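Long-range contact in DsbA family protein (Salmonella typhimurium, PDB 7JVE), which acts as a trimeric thioredoxin-like enzyme with both thiol oxidase and disulfide isomerase activities: residues Val87-Tyr92 / Ala218-Pro223. Numbering follows the deposited sequence.
Sequences VMFFDY and AFVVMP
V87, M88 and F89 pair with V220, F219 and A218 as antiparallel strands in the central sheet of the thioredoxin fold. Strand 84-90, which runs toward the C94–C97 disulfide, consistent with a thioredoxin-like redox centre, lies between strands 115-120 and 218-223; the axes of the two paired segments approach to 4.8 Å at 171°.

Backbone hydrogen bonds set the register. V87 and V220 bond reciprocally, V87 N to V220 O at 2.7 Å and V220 N to V87 O at 2.9 Å. The next hydrogen-bonded pair is less even: F89 N gives a 2.9 Å bond to A218 O, whereas that from A218 N to F89 O stretches to 3.2 Å. Between them, M88 and F219 form a non-hydrogen-bonded pair, and F219 CA-H points to V87 O.

Apolar contacts form on both faces of the sheet. V87, F89, A218 and V220 share one face, where F89 CE1 comes within 4.3 Å of V220 CG2 and A218 O lies at the edge of the F89 ring, near its plane. F213 meets the F89 ring edge-to-face, L69 touches V87 and F89, and V163 of a second subunit packs on A218.

On the face of M88 and F219, the methionine CG stands anti to its carbonyl carbon (chi1 -54°) and meets CD2 and CE2 of the phenylalanine ring obliquely. The F219 side chain lies near C94 and C97 without touching them. With chi2 extended (159°), SD lies at the ring edge in a Met-aromatic contact, 5.2 Å from the F219 centroid, while M88 CG lies 3.3 Å from F219 CE2.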
ATOM      1  N   VAL A  87      26.280  12.095  -2.909  1.00 23.02           N
ATOM      2  CA  VAL A  87      26.570  11.268  -1.746  1.00 22.60           C
ATOM      3  C   VAL A  87      25.473  10.220  -1.646  1.00 23.49           C
ATOM      4  O   VAL A  87      24.286  10.563  -1.628  1.00 21.80           O
ATOM      5  CB  VAL A  87      26.645  12.124  -0.468  1.00 23.47           C
ATOM      6  CG1 VAL A  87      27.065  11.278   0.726  1.00 21.40           C
ATOM      7  CG2 VAL A  87      27.597  13.278  -0.660  1.00 21.56           C
ATOM      8  N   MET A  88      25.849   8.940  -1.600  1.00 24.75           N
ATOM      9  CA  MET A  88      24.861   7.868  -1.677  1.00 21.33           C
ATOM     10  C   MET A  88      24.888   7.017  -0.414  1.00 22.47           C
ATOM     11  O   MET A  88      25.891   6.353  -0.121  1.00 22.53           O
ATOM     12  CB  MET A  88      25.064   6.999  -2.923  1.00 22.60           C
ATOM     13  CG  MET A  88      25.091   7.781  -4.237  1.00 23.61           C
ATOM     14  SD  MET A  88      25.887   6.963  -5.649  1.00 33.70           S
ATOM     15  CE  MET A  88      27.580   6.751  -5.083  1.00 28.28           C
ATOM     16  N   PHE A  89      23.778   7.056   0.326  1.00 21.42           N
ATOM     17  CA  PHE A  89      23.521   6.176   1.457  1.00 20.61           C
ATOM     18  C   PHE A  89      22.797   4.925   0.958  1.00 22.99           C
ATOM     19  O   PHE A  89      21.703   5.013   0.387  1.00 20.53           O
ATOM     20  CB  PHE A  89      22.694   6.905   2.510  1.00 21.36           C
ATOM     21  CG  PHE A  89      23.427   8.044   3.161  1.00 20.93           C
ATOM     22  CD1 PHE A  89      23.606   9.245   2.485  1.00 17.37           C
ATOM     23  CD2 PHE A  89      23.986   7.888   4.438  1.00 19.20           C
ATOM     24  CE1 PHE A  89      24.280  10.305   3.091  1.00 21.31           C
ATOM     25  CE2 PHE A  89      24.665   8.928   5.053  1.00 19.12           C
ATOM     26  CZ  PHE A  89      24.818  10.154   4.382  1.00 18.62           C
ATOM     27  N   PHE A  90      23.411   3.767   1.169  1.00 19.60           N
ATOM     28  CA  PHE A  90      22.880   2.526   0.645  1.00 22.25           C
ATOM     29  C   PHE A  90      23.306   1.387   1.562  1.00 21.04           C
ATOM     30  O   PHE A  90      24.308   1.475   2.284  1.00 20.63           O
ATOM     31  CB  PHE A  90      23.373   2.256  -0.782  1.00 20.54           C
ATOM     32  CG  PHE A  90      24.844   2.014  -0.846  1.00 25.54           C
ATOM     33  CD1 PHE A  90      25.732   3.076  -0.884  1.00 22.43           C
ATOM     34  CD2 PHE A  90      25.350   0.722  -0.780  1.00 23.94           C
ATOM     35  CE1 PHE A  90      27.093   2.846  -0.897  1.00 25.48           C
ATOM     36  CE2 PHE A  90      26.703   0.492  -0.807  1.00 21.88           C
ATOM     37  CZ  PHE A  90      27.574   1.550  -0.867  1.00 23.80           C
ATOM     38  N   ASP A  91      22.502   0.327   1.530  1.00 20.18           N
ATOM     39  CA  ASP A  91      22.761  -0.946   2.187  1.00 21.72           C
ATOM     40  C   ASP A  91      22.848  -1.993   1.079  1.00 22.97           C
ATOM     41  O   ASP A  91      22.006  -2.003   0.173  1.00 23.43           O
ATOM     42  CB  ASP A  91      21.625  -1.241   3.187  1.00 21.21           C
ATOM     43  CG  ASP A  91      21.790  -2.553   3.958  1.00 24.69           C
ATOM     44  OD1 ASP A  91      22.499  -3.489   3.506  1.00 23.75           O
ATOM     45  OD2 ASP A  91      21.148  -2.644   5.040  1.00 24.62           O
ATOM     46  N   TYR A  92      23.878  -2.845   1.115  1.00 19.42           N
ATOM     47  CA  TYR A  92      23.977  -3.851   0.066  1.00 21.76           C
ATOM     48  C   TYR A  92      22.771  -4.795   0.044  1.00 26.08           C
ATOM     49  O   TYR A  92      22.476  -5.376  -1.005  1.00 24.36           O
ATOM     50  CB  TYR A  92      25.264  -4.662   0.196  1.00 19.87           C
ATOM     51  CG  TYR A  92      26.493  -3.924  -0.285  1.00 24.18           C
ATOM     52  CD1 TYR A  92      26.684  -3.654  -1.647  1.00 24.93           C
ATOM     53  CD2 TYR A  92      27.457  -3.489   0.611  1.00 20.29           C
ATOM     54  CE1 TYR A  92      27.803  -2.980  -2.095  1.00 22.70           C
ATOM     55  CE2 TYR A  92      28.594  -2.805   0.173  1.00 23.30           C
ATOM     56  CZ  TYR A  92      28.759  -2.551  -1.178  1.00 27.04           C
ATOM     57  OH  TYR A  92      29.887  -1.884  -1.617  1.00 27.69           O
ATOM     58  N   ALA A 218      19.253   7.132   0.493  1.00 16.95           N
ATOM     59  CA  ALA A 218      19.052   8.488  -0.021  1.00 21.18           C
ATOM     60  C   ALA A 218      20.292   8.964  -0.757  1.00 22.30           C
ATOM     61  O   ALA A 218      21.398   8.443  -0.566  1.00 21.04           O
ATOM     62  CB  ALA A 218      18.715   9.493   1.096  1.00 20.05           C
ATOM     63  N   PHE A 219      20.077   9.967  -1.606  1.00 25.84           N
ATOM     64  CA  PHE A 219      21.117  10.717  -2.301  1.00 23.76           C
ATOM     65  C   PHE A 219      21.127  12.141  -1.775  1.00 24.26           C
ATOM     66  O   PHE A 219      20.060  12.737  -1.592  1.00 25.46           O
ATOM     67  CB  PHE A 219      20.870  10.791  -3.816  1.00 20.37           C
ATOM     68  CG  PHE A 219      20.893   9.466  -4.511  1.00 25.29           C
ATOM     69  CD1 PHE A 219      19.723   8.728  -4.657  1.00 23.86           C
ATOM     70  CD2 PHE A 219      22.069   8.962  -5.037  1.00 23.72           C
ATOM     71  CE1 PHE A 219      19.730   7.516  -5.299  1.00 24.89           C
ATOM     72  CE2 PHE A 219      22.082   7.731  -5.683  1.00 26.19           C
ATOM     73  CZ  PHE A 219      20.915   7.004  -5.810  1.00 22.33           C
ATOM     74  N   VAL A 220      22.324  12.695  -1.575  1.00 20.41           N
ATOM     75  CA  VAL A 220      22.522  14.127  -1.394  1.00 21.94           C
ATOM     76  C   VAL A 220      23.393  14.634  -2.533  1.00 25.85           C
ATOM     77  O   VAL A 220      24.527  14.165  -2.722  1.00 26.06           O
ATOM     78  CB  VAL A 220      23.174  14.482  -0.051  1.00 22.59           C
ATOM     79  CG1 VAL A 220      23.086  16.002   0.155  1.00 23.44           C
ATOM     80  CG2 VAL A 220      22.527  13.714   1.089  1.00 21.86           C
ATOM     81  N   VAL A 221      22.877  15.611  -3.265  1.00 24.65           N
ATOM     82  CA  VAL A 221      23.567  16.228  -4.386  1.00 23.78           C
ATOM     83  C   VAL A 221      23.781  17.698  -4.039  1.00 27.62           C
ATOM     84  O   VAL A 221      22.819  18.417  -3.745  1.00 27.35           O
ATOM     85  CB  VAL A 221      22.768  16.066  -5.685  1.00 24.78           C
ATOM     86  CG1 VAL A 221      23.609  16.484  -6.882  1.00 24.60           C
ATOM     87  CG2 VAL A 221      22.264  14.600  -5.802  1.00 21.22           C
ATOM     88  N   MET A 222      25.033  18.143  -4.071  1.00 27.12           N
ATOM     89  CA  MET A 222      25.386  19.449  -3.542  1.00 28.95           C
ATOM     90  C   MET A 222      26.720  19.893  -4.118  1.00 32.17           C
ATOM     91  O   MET A 222      27.559  19.048  -4.463  1.00 29.45           O
ATOM     92  CB  MET A 222      25.446  19.407  -2.013  1.00 29.05           C
ATOM     93  CG  MET A 222      26.562  18.536  -1.494  1.00 30.09           C
ATOM     94  SD  MET A 222      26.497  18.236   0.281  1.00 33.31           S
ATOM     95  CE  MET A 222      26.127  19.868   0.936  1.00 32.24           C
ATOM     96  N   PRO A 223      26.942  21.201  -4.247  1.00 34.80           N
ATOM     97  CA  PRO A 223      28.287  21.691  -4.562  1.00 39.46           C
ATOM     98  C   PRO A 223      29.234  21.370  -3.420  1.00 36.26           C
ATOM     99  O   PRO A 223      28.844  21.320  -2.254  1.00 34.33           O
ATOM    100  CB  PRO A 223      28.102  23.212  -4.716  1.00 39.08           C
ATOM    101  CG  PRO A 223      26.613  23.423  -4.790  1.00 38.79           C
ATOM    102  CD  PRO A 223      26.005  22.308  -3.996  1.00 35.52           C
TER